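Side-chain contacts in mundticin KS immunity protein (Enterococcus mundtii, PDB 2ZRR), which probably protects the bacteriocin-producing bacterium from its own mundticin KS, as an immunity protein built as an antiparallel four-helix bundle: residues L48-D51 against L57-V60; G62-K67 against N83-N88. All coordinates share one frame; numbering follows the deposited sequence.

Contact 1: L48-D51 against L57-V60; sequences LEID and LRKV
Arg58 reaches the loop after helix 33-48 because its CG stands anti to the carbonyl carbon (chi1 -60°) and its chain then bends at chi3 (42°), turning the guanidinium across Leu48, Glu49 and Ile50. Ile50 meets it over one face: with CG1 anti to its own carbonyl carbon (chi1 -67°), Ile50 CG1 lies 3.6 Å from Arg58 NH2, offset toward the rim of the group. Leu48 comes at the edge instead, its CB close to the guanidinium plane and 3.7 Å from Arg58 NH1. The aliphatic part of the arginine runs past Leu48 in the opposite direction, Arg58 CG lying 4.0 Å from Leu48 CD1. The Leu48 and Leu57 side chains cross at about a right angle, with Leu48 CD1 4.2 Å from Leu57 CG, on the buried side where Leu97 touches both leucines. Glu49, of positive phi, ends the helical run, its O 3.5 Å from Arg58 CD. The polar end of Arg58 is bound elsewhere: NH1 donates to Leu45 O, and NE makes a weak, long ion pair with Glu55. Across these segments Arg58 therefore acts through van der Waals contact, while its charge would probably favour the partly negative carbonyl end of helix 33-48.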
ATOM      1  N   LEU A  48      10.745   1.217  -1.410  1.00 43.99           N
ATOM      2  CA  LEU A  48      10.524   1.685  -2.771  1.00 44.64           C
ATOM      3  C   LEU A  48      11.492   2.723  -3.330  1.00 47.25           C
ATOM      4  O   LEU A  48      11.744   2.732  -4.536  1.00 50.69           O
ATOM      5  CB  LEU A  48       9.098   2.212  -2.906  1.00 45.61           C
ATOM      6  CG  LEU A  48       8.052   1.124  -3.145  1.00 41.82           C
ATOM      7  CD1 LEU A  48       6.669   1.717  -3.032  1.00 43.04           C
ATOM      8  CD2 LEU A  48       8.268   0.511  -4.521  1.00 44.96           C
ATOM      9  N   GLU A  49      12.027   3.599  -2.486  1.00 47.82           N
ATOM     10  CA  GLU A  49      12.951   4.630  -2.968  1.00 54.41           C
ATOM     11  C   GLU A  49      12.225   5.719  -3.768  1.00 52.29           C
ATOM     12  O   GLU A  49      11.435   5.431  -4.680  1.00 48.18           O
ATOM     13  CB  GLU A  49      14.055   4.014  -3.851  1.00 62.60           C
ATOM     14  CG  GLU A  49      13.940   4.363  -5.356  1.00 71.01           C
ATOM     15  CD  GLU A  49      15.162   3.963  -6.182  1.00 76.43           C
ATOM     16  OE1 GLU A  49      14.980   3.461  -7.318  1.00 73.89           O
ATOM     17  OE2 GLU A  49      16.301   4.159  -5.696  1.00 79.48           O
ATOM     18  N   ILE A  50      12.509   6.971  -3.420  1.00 50.81           N
ATOM     19  CA  ILE A  50      11.907   8.120  -4.085  1.00 46.32           C
ATOM     20  C   ILE A  50      12.519   8.248  -5.472  1.00 46.08           C
ATOM     21  O   ILE A  50      13.695   8.581  -5.611  1.00 47.35           O
ATOM     22  CB  ILE A  50      12.154   9.416  -3.273  1.00 42.18           C
ATOM     23  CG1 ILE A  50      11.394   9.336  -1.945  1.00 36.90           C
ATOM     24  CG2 ILE A  50      11.707  10.644  -4.073  1.00 40.73           C
ATOM     25  CD1 ILE A  50      12.087  10.008  -0.774  1.00 35.21           C
ATOM     26  N   ASP A  51      11.721   7.961  -6.494  1.00 46.55           N
ATOM     27  CA  ASP A  51      12.184   8.034  -7.874  1.00 50.32           C
ATOM     28  C   ASP A  51      11.014   8.353  -8.804  1.00 50.92           C
ATOM     29  O   ASP A  51       9.859   8.105  -8.465  1.00 52.91           O
ATOM     30  CB  ASP A  51      12.864   6.711  -8.262  1.00 56.84           C
ATOM     31  CG  ASP A  51      12.188   6.015  -9.425  1.00 63.00           C
ATOM     32  OD1 ASP A  51      12.417   6.429 -10.581  1.00 70.65           O
ATOM     33  OD2 ASP A  51      11.434   5.050  -9.188  1.00 65.72           O
ATOM     34  N   LEU A  57       2.954   5.092  -7.132  1.00 46.99           N
ATOM     35  CA  LEU A  57       2.733   4.012  -6.169  1.00 41.70           C
ATOM     36  C   LEU A  57       2.991   4.489  -4.748  1.00 33.03           C
ATOM     37  O   LEU A  57       2.205   4.217  -3.844  1.00 33.05           O
ATOM     38  CB  LEU A  57       3.645   2.821  -6.484  1.00 47.17           C
ATOM     39  CG  LEU A  57       3.417   1.541  -5.674  1.00 51.42           C
ATOM     40  CD1 LEU A  57       1.920   1.293  -5.491  1.00 51.07           C
ATOM     41  CD2 LEU A  57       4.067   0.368  -6.394  1.00 51.80           C
ATOM     42  N   ARG A  58       4.099   5.197  -4.555  1.00 30.80           N
ATOM     43  CA  ARG A  58       4.448   5.718  -3.243  1.00 28.76           C
ATOM     44  C   ARG A  58       3.353   6.674  -2.811  1.00 30.66           C
ATOM     45  O   ARG A  58       3.027   6.763  -1.631  1.00 34.34           O
ATOM     46  CB  ARG A  58       5.782   6.460  -3.301  1.00 34.67           C
ATOM     47  CG  ARG A  58       6.970   5.615  -3.746  1.00 37.11           C
ATOM     48  CD  ARG A  58       8.272   6.408  -3.662  1.00 38.45           C
ATOM     49  NE  ARG A  58       8.342   7.206  -2.438  1.00 41.30           N
ATOM     50  CZ  ARG A  58       8.757   6.736  -1.268  1.00 43.61           C
ATOM     51  NH1 ARG A  58       9.140   5.469  -1.170  1.00 50.10           N
ATOM     52  NH2 ARG A  58       8.773   7.518  -0.196  1.00 38.92           N
ATOM     53  N   LYS A  59       2.788   7.386  -3.780  1.00 32.78           N
ATOM     54  CA  LYS A  59       1.713   8.334  -3.510  1.00 34.53           C
ATOM     55  C   LYS A  59       0.514   7.601  -2.896  1.00 34.81           C
ATOM     56  O   LYS A  59       0.059   7.947  -1.803  1.00 36.82           O
ATOM     57  CB  LYS A  59       1.299   9.038  -4.810  1.00 38.67           C
ATOM     58  CG  LYS A  59       1.029  10.532  -4.670  1.00 44.83           C
ATOM     59  CD  LYS A  59       2.318  11.345  -4.627  1.00 47.92           C
ATOM     60  CE  LYS A  59       2.233  12.530  -5.569  1.00 49.97           C
ATOM     61  NZ  LYS A  59       2.144  12.107  -6.997  1.00 51.50           N
ATOM     62  N   VAL A  60       0.014   6.584  -3.602  1.00 33.56           N
ATOM     63  CA  VAL A  60      -1.118   5.784  -3.135  1.00 29.94           C
ATOM     64  C   VAL A  60      -0.801   5.190  -1.772  1.00 28.36           C
ATOM     65  O   VAL A  60      -1.588   5.290  -0.831  1.00 30.45           O
ATOM     66  CB  VAL A  60      -1.403   4.615  -4.088  1.00 31.30           C
ATOM     67  CG1 VAL A  60      -2.439   3.680  -3.471  1.00 29.40           C
ATOM     68  CG2 VAL A  60      -1.865   5.141  -5.435  1.00 32.49           C
TER

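Contact 2: G62-K67 against N83-N88; sequences GSYLKK and NIEISN
Tyr64 and Glu85 meet with their flat groups turned 56° apart, the carboxylate approaching the ring at its edge, where Glu85 CD lies near the ring plane. The one hydrogen bond between the segments runs from Tyr64 OH to Glu85 OE2, and at 2.5 Å it is very short, so its exact length is doubtful. The second oxygen stays beside the ring: Glu85 OE1 is 3.1 Å from Tyr64 CE1, so the carboxylate spans the corner formed by the hydroxyl and the neighbouring ring carbon. Both residues direct their CB atoms toward the opposite helix. The glutamate chain is extended beyond CG (chi2 161°) and so spans a gap in which the nearest pair of CA atoms, Tyr64 CA and Glu85 CA, is 9.7 Å apart.

One face of the ring is lined by Lys67, whose CD sits 3.7 Å above the plane, toward the rim. The amine of this lysine is held within its own helix, Lys67 NZ donating to Ser63 OG over 2.6 Å. Lys67 NZ remains 4.7 Å from Glu85 OE1, too far for a direct ion pair, but its positive charge would probably favour an ionised carboxylate. Val78, Arg81 and Met82 of helix 75-90 also touch the buried Tyr64, whose hydroxyl has Glu85 OE2 as its acceptor. This is an interhelical tyrosine-carboxylate hydrogen bond between consecutive helices 55-70 and 75-90 of the antiparallel four-helix bundle.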
ATOM      1  N   GLY A  62       1.403   6.129   0.380  1.00 29.94           N
ATOM      2  CA  GLY A  62       1.494   7.194   1.364  1.00 28.90           C
ATOM      3  C   GLY A  62       0.122   7.710   1.730  1.00 27.23           C
ATOM      4  O   GLY A  62      -0.172   7.966   2.898  1.00 28.48           O
ATOM      5  N   SER A  63      -0.732   7.844   0.725  1.00 28.51           N
ATOM      6  CA  SER A  63      -2.086   8.325   0.952  1.00 35.43           C
ATOM      7  C   SER A  63      -2.894   7.382   1.850  1.00 35.95           C
ATOM      8  O   SER A  63      -3.580   7.829   2.775  1.00 36.02           O
ATOM      9  CB  SER A  63      -2.810   8.507  -0.382  1.00 39.71           C
ATOM     10  OG  SER A  63      -4.218   8.528  -0.187  1.00 49.56           O
ATOM     11  N   TYR A  64      -2.815   6.077   1.594  1.00 30.89           N
ATOM     12  CA  TYR A  64      -3.574   5.142   2.410  1.00 29.32           C
ATOM     13  C   TYR A  64      -3.023   4.949   3.807  1.00 25.47           C
ATOM     14  O   TYR A  64      -3.768   4.595   4.728  1.00 26.96           O
ATOM     15  CB  TYR A  64      -3.731   3.816   1.679  1.00 29.22           C
ATOM     16  CG  TYR A  64      -4.909   3.888   0.755  1.00 34.01           C
ATOM     17  CD1 TYR A  64      -4.770   4.395  -0.535  1.00 39.43           C
ATOM     18  CD2 TYR A  64      -6.187   3.549   1.201  1.00 38.52           C
ATOM     19  CE1 TYR A  64      -5.877   4.568  -1.361  1.00 43.71           C
ATOM     20  CE2 TYR A  64      -7.303   3.720   0.389  1.00 42.78           C
ATOM     21  CZ  TYR A  64      -7.144   4.233  -0.894  1.00 46.83           C
ATOM     22  OH  TYR A  64      -8.251   4.416  -1.706  1.00 47.86           O
ATOM     23  N   LEU A  65      -1.729   5.205   3.983  1.00 26.17           N
ATOM     24  CA  LEU A  65      -1.143   5.086   5.305  1.00 21.91           C
ATOM     25  C   LEU A  65      -1.807   6.140   6.199  1.00 23.66           C
ATOM     26  O   LEU A  65      -2.192   5.851   7.336  1.00 23.37           O
ATOM     27  CB  LEU A  65       0.370   5.300   5.250  1.00 23.98           C
ATOM     28  CG  LEU A  65       1.077   5.393   6.608  1.00 22.91           C
ATOM     29  CD1 LEU A  65       0.879   4.113   7.405  1.00 26.34           C
ATOM     30  CD2 LEU A  65       2.553   5.657   6.379  1.00 24.70           C
ATOM     31  N   LYS A  66      -1.967   7.361   5.691  1.00 26.96           N
ATOM     32  CA  LYS A  66      -2.611   8.387   6.509  1.00 28.75           C
ATOM     33  C   LYS A  66      -4.101   8.089   6.694  1.00 23.51           C
ATOM     34  O   LYS A  66      -4.658   8.331   7.765  1.00 26.16           O
ATOM     35  CB  LYS A  66      -2.416   9.785   5.905  1.00 37.74           C
ATOM     36  CG  LYS A  66      -2.581   9.858   4.421  1.00 44.54           C
ATOM     37  CD  LYS A  66      -2.860  11.287   3.995  1.00 59.44           C
ATOM     38  CE  LYS A  66      -4.181  11.388   3.238  1.00 65.99           C
ATOM     39  NZ  LYS A  66      -5.026  10.167   3.420  1.00 68.04           N
ATOM     40  N   LYS A  67      -4.750   7.559   5.661  1.00 25.61           N
ATOM     41  CA  LYS A  67      -6.170   7.211   5.773  1.00 26.40           C
ATOM     42  C   LYS A  67      -6.356   6.174   6.867  1.00 23.65           C
ATOM     43  O   LYS A  67      -7.336   6.226   7.609  1.00 24.34           O
ATOM     44  CB  LYS A  67      -6.705   6.637   4.463  1.00 28.73           C
ATOM     45  CG  LYS A  67      -7.007   7.666   3.395  1.00 33.32           C
ATOM     46  CD  LYS A  67      -7.664   7.016   2.191  1.00 41.09           C
ATOM     47  CE  LYS A  67      -7.897   8.024   1.074  1.00 45.27           C
ATOM     48  NZ  LYS A  67      -6.738   8.108   0.147  1.00 47.63           N
ATOM     49  N   ASN A  83      -6.739  -1.244  -2.871  1.00 51.95           N
ATOM     50  CA  ASN A  83      -6.422  -2.351  -3.758  1.00 56.57           C
ATOM     51  C   ASN A  83      -6.658  -1.913  -5.192  1.00 57.20           C
ATOM     52  O   ASN A  83      -5.855  -2.190  -6.082  1.00 57.46           O
ATOM     53  CB  ASN A  83      -7.309  -3.552  -3.419  1.00 65.01           C
ATOM     54  CG  ASN A  83      -7.109  -4.721  -4.368  1.00 71.70           C
ATOM     55  OD1 ASN A  83      -6.060  -4.854  -5.004  1.00 76.15           O
ATOM     56  ND2 ASN A  83      -8.122  -5.579  -4.467  1.00 73.75           N
ATOM     57  N   ILE A  84      -7.766  -1.216  -5.410  1.00 58.17           N
ATOM     58  CA  ILE A  84      -8.098  -0.738  -6.738  1.00 58.86           C
ATOM     59  C   ILE A  84      -7.060   0.286  -7.194  1.00 59.52           C
ATOM     60  O   ILE A  84      -6.516   0.193  -8.297  1.00 58.44           O
ATOM     61  CB  ILE A  84      -9.496  -0.101  -6.740  1.00 62.35           C
ATOM     62  CG1 ILE A  84     -10.546  -1.179  -6.466  1.00 64.95           C
ATOM     63  CG2 ILE A  84      -9.767   0.579  -8.074  1.00 62.71           C
ATOM     64  CD1 ILE A  84     -10.453  -2.382  -7.396  1.00 65.61           C
ATOM     65  N   GLU A  85      -6.780   1.253  -6.329  1.00 59.24           N
ATOM     66  CA  GLU A  85      -5.813   2.301  -6.624  1.00 58.13           C
ATOM     67  C   GLU A  85      -4.432   1.792  -7.030  1.00 56.23           C
ATOM     68  O   GLU A  85      -3.875   2.254  -8.021  1.00 54.08           O
ATOM     69  CB  GLU A  85      -5.673   3.217  -5.418  1.00 61.31           C
ATOM     70  CG  GLU A  85      -6.043   4.646  -5.698  1.00 66.53           C
ATOM     71  CD  GLU A  85      -6.330   5.410  -4.430  1.00 72.28           C
ATOM     72  OE1 GLU A  85      -5.437   6.151  -3.965  1.00 74.93           O
ATOM     73  OE2 GLU A  85      -7.453   5.266  -3.899  1.00 74.68           O
ATOM     74  N   ILE A  86      -3.878   0.855  -6.263  1.00 58.35           N
ATOM     75  CA  ILE A  86      -2.551   0.301  -6.561  1.00 59.60           C
ATOM     76  C   ILE A  86      -2.518  -0.392  -7.923  1.00 62.25           C
ATOM     77  O   ILE A  86      -1.447  -0.686  -8.462  1.00 61.39           O
ATOM     78  CB  ILE A  86      -2.102  -0.713  -5.471  1.00 56.16           C
ATOM     79  CG1 ILE A  86      -2.075  -0.024  -4.108  1.00 53.62           C
ATOM     80  CG2 ILE A  86      -0.709  -1.257  -5.785  1.00 52.12           C
ATOM     81  CD1 ILE A  86      -1.669  -0.934  -2.975  1.00 58.07           C
ATOM     82  N   SER A  87      -3.696  -0.643  -8.484  1.00 65.65           N
ATOM     83  CA  SER A  87      -3.791  -1.300  -9.780  1.00 67.02           C
ATOM     84  C   SER A  87      -3.376  -0.371 -10.910  1.00 65.59           C
ATOM     85  O   SER A  87      -2.373  -0.610 -11.578  1.00 62.86           O
ATOM     86  CB  SER A  87      -5.222  -1.789 -10.019  1.00 69.39           C
ATOM     87  OG  SER A  87      -5.406  -3.090  -9.480  1.00 73.66           O
ATOM     88  N   ASN A  88      -4.145   0.695 -11.101  1.00 67.76           N
ATOM     89  CA  ASN A  88      -3.885   1.663 -12.163  1.00 72.15           C
ATOM     90  C   ASN A  88      -2.624   2.498 -11.969  1.00 73.11           C
ATOM     91  O   ASN A  88      -2.293   3.327 -12.815  1.00 72.02           O
ATOM     92  CB  ASN A  88      -5.088   2.589 -12.331  1.00 73.21           C
ATOM     93  CG  ASN A  88      -6.335   2.051 -11.658  1.00 76.39           C
ATOM     94  OD1 ASN A  88      -7.014   2.768 -10.929  1.00 78.29           O
ATOM     95  ND2 ASN A  88      -6.642   0.780 -11.902  1.00 78.09           N
TER

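The two contacts come in series along the chain, contact 1 closing before contact 2 opens, and their centres are 11 Å apart. Helix 55-70 serves both: its early part faces the loop that follows helix 33-48, and its middle faces helix 75-90. They also touch directly, since Leu57 CD1 packs on Ile86 CG2 at 3.7 Å and Val60 CG1 on Glu85 CB at 3.8 Å. Contact 1 lies about 10 Å from the centre of the chain, near one end of the bundle, whereas contact 2 lies about 5 Å from it. Together they connect the end of helix 33-48 and the loop after it, helix 55-70 and helix 75-90, in sequence order, within the four-helix bundle.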